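PDB 5FR8: probable TonB-dependent siderophore receptor PirA from Acinetobacter baumannii, which probably takes up iron across the outer membrane by binding ferric siderophores, possibly including ferric enterobactin. Local coordinates for residues Lys577-Gly582 with Met603-Asp608. Residues are numbered along the deposited sequence; the frame is centred on the assembly and turned at random.
Sequences KALIQG and MMDSKD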
loop_
_atom_site.group_PDB
_atom_site.type_symbol
_atom_site.label_atom_id
_atom_site.label_comp_id
_atom_site.label_asym_id
_atom_site.label_seq_id
_atom_site.Cartn_x
_atom_site.Cartn_y
_atom_site.Cartn_z
ATOM N N LYS A 577 -7.977 -17.036 -12.336
ATOM C CA LYS A 577 -7.641 -15.798 -13.077
ATOM C C LYS A 577 -8.458 -14.561 -12.793
ATOM O O LYS A 577 -9.681 -14.626 -12.630
ATOM C CB LYS A 577 -7.665 -16.038 -14.584
ATOM C CG LYS A 577 -6.277 -15.910 -15.191
ATOM C CD LYS A 577 -6.070 -16.795 -16.418
ATOM C CE LYS A 577 -4.591 -17.139 -16.540
ATOM N NZ LYS A 577 -4.296 -17.790 -17.843
ATOM N N ALA A 578 -7.760 -13.424 -12.730
ATOM C CA ALA A 578 -8.413 -12.107 -12.766
ATOM C C ALA A 578 -7.838 -11.380 -13.967
ATOM O O ALA A 578 -6.715 -11.694 -14.392
ATOM C CB ALA A 578 -8.162 -11.318 -11.485
ATOM N N LEU A 579 -8.611 -10.449 -14.529
ATOM C CA LEU A 579 -8.160 -9.659 -15.677
ATOM C C LEU A 579 -8.169 -8.173 -15.374
ATOM O O LEU A 579 -9.188 -7.604 -15.069
ATOM C CB LEU A 579 -9.033 -9.898 -16.918
ATOM C CG LEU A 579 -8.720 -8.897 -18.044
ATOM C CD1 LEU A 579 -7.301 -9.087 -18.567
ATOM C CD2 LEU A 579 -9.705 -8.984 -19.201
ATOM N N ILE A 580 -7.019 -7.543 -15.518
ATOM C CA ILE A 580 -6.933 -6.100 -15.462
ATOM C C ILE A 580 -6.469 -5.538 -16.806
ATOM O O ILE A 580 -5.572 -6.121 -17.471
ATOM C CB ILE A 580 -5.971 -5.675 -14.343
ATOM C CG1 ILE A 580 -6.654 -5.894 -12.974
ATOM C CG2 ILE A 580 -5.531 -4.239 -14.523
ATOM C CD1 ILE A 580 -7.790 -4.952 -12.657
ATOM N N GLN A 581 -7.071 -4.412 -17.207
ATOM C CA GLN A 581 -6.692 -3.781 -18.476
ATOM C C GLN A 581 -7.118 -2.333 -18.526
ATOM O O GLN A 581 -8.127 -1.969 -17.929
ATOM C CB GLN A 581 -7.305 -4.534 -19.667
ATOM C CG GLN A 581 -6.666 -4.207 -21.015
ATOM C CD GLN A 581 -7.242 -5.021 -22.155
ATOM O OE1 GLN A 581 -6.638 -5.122 -23.240
ATOM N NE2 GLN A 581 -8.412 -5.615 -21.926
ATOM N N GLY A 582 -6.363 -1.513 -19.255
ATOM C CA GLY A 582 -6.685 -0.100 -19.345
ATOM C C GLY A 582 -5.672 0.712 -20.114
ATOM O O GLY A 582 -4.730 0.168 -20.711
ATOM N N MET A 603 -9.997 2.619 -17.274
ATOM C CA MET A 603 -9.937 1.284 -16.712
ATOM C C MET A 603 -10.978 0.442 -17.425
ATOM O O MET A 603 -12.182 0.562 -17.162
ATOM C CB MET A 603 -10.214 1.378 -15.208
ATOM C CG MET A 603 -9.659 0.247 -14.358
ATOM S SD MET A 603 -7.864 0.134 -14.252
ATOM C CE MET A 603 -7.433 1.604 -13.323
ATOM N N MET A 604 -10.504 -0.365 -18.375
ATOM C CA MET A 604 -11.365 -1.135 -19.274
ATOM C C MET A 604 -11.820 -2.393 -18.594
ATOM O O MET A 604 -12.881 -2.877 -18.890
ATOM C CB MET A 604 -10.613 -1.570 -20.536
ATOM C CG MET A 604 -10.664 -0.601 -21.691
ATOM S SD MET A 604 -9.933 -1.243 -23.235
ATOM C CE MET A 604 -8.230 -1.496 -22.740
ATOM N N ASP A 605 -11.013 -2.956 -17.716
ATOM C CA ASP A 605 -11.342 -4.250 -17.142
ATOM C C ASP A 605 -10.756 -4.436 -15.758
ATOM O O ASP A 605 -9.559 -4.186 -15.525
ATOM C CB ASP A 605 -10.820 -5.392 -18.006
ATOM C CG ASP A 605 -11.497 -5.468 -19.351
ATOM O OD1 ASP A 605 -12.751 -5.527 -19.387
ATOM O OD2 ASP A 605 -10.754 -5.491 -20.367
ATOM N N SER A 606 -11.615 -4.867 -14.847
ATOM C CA SER A 606 -11.205 -5.336 -13.548
ATOM C C SER A 606 -12.190 -6.401 -13.160
ATOM O O SER A 606 -13.250 -6.099 -12.623
ATOM C CB SER A 606 -11.238 -4.216 -12.497
ATOM O OG SER A 606 -10.664 -4.648 -11.253
ATOM N N LYS A 607 -11.867 -7.652 -13.411
ATOM C CA LYS A 607 -12.818 -8.673 -13.071
ATOM C C LYS A 607 -12.126 -9.994 -12.809
ATOM O O LYS A 607 -11.218 -10.360 -13.524
ATOM C CB LYS A 607 -13.858 -8.787 -14.186
ATOM C CG LYS A 607 -13.256 -9.176 -15.515
ATOM C CD LYS A 607 -14.214 -8.931 -16.666
ATOM C CE LYS A 607 -13.537 -9.266 -17.994
ATOM N NZ LYS A 607 -14.339 -8.752 -19.138
ATOM N N ASP A 608 -12.540 -10.672 -11.740
ATOM C CA ASP A 608 -12.188 -12.056 -11.531
ATOM C C ASP A 608 -13.040 -12.907 -12.491
ATOM O O ASP A 608 -14.228 -12.714 -12.629
ATOM C CB ASP A 608 -12.436 -12.466 -10.086
ATOM C CG ASP A 608 -12.236 -13.971 -9.854
ATOM O OD1 ASP A 608 -11.122 -14.511 -10.078
ATOM O OD2 ASP A 608 -13.216 -14.623 -9.447
#
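Q581 and D605 face each other as a hydrogen-bonded antiparallel pair. Their side chains run alongside each other on one face of the sheet, amide and carboxylate planes 33° apart. Q581 NE2 gives a bent 2.8 Å hydrogen bond to D605 OD2, approaching close to the line of its C-O bond. OE1 of Q581 is hydrogen-bonded to W531 NE1 on the neighbouring strand 525-541. L579 sits beside this pair, its CG anti to the backbone N (chi1 170°) and 4.1 Å from D605 CB. Its CD2 lies 3.8 Å from D605 OD2 and also touches CE of K607. Strands 564-591 and 594-608 form a hairpin in the wall of the TonB-dependent receptor beta-barrel. A classic beta bulge interrupts their register, setting M604 and D605 opposite Q581. Both N-H groups approach Q581 O from one side of the carbonyl plane, M604 N at 2.9 Å and D605 N at 3.1 Å. The CE methyl of M604 rests on CG and CD of Q581. On the other face I580 and S606 are buried, whereas Q581, D605 and K607 are partly exposed. CD1 of I580 packs against CB and OG of S606, and OG is hydrogen-bonded to L615 N. The K577 end is looser. The K577 side chain is exposed and leads away from the partner strand, while D608 OD2 is hydrogen-bonded to T611 N, just beyond the strand.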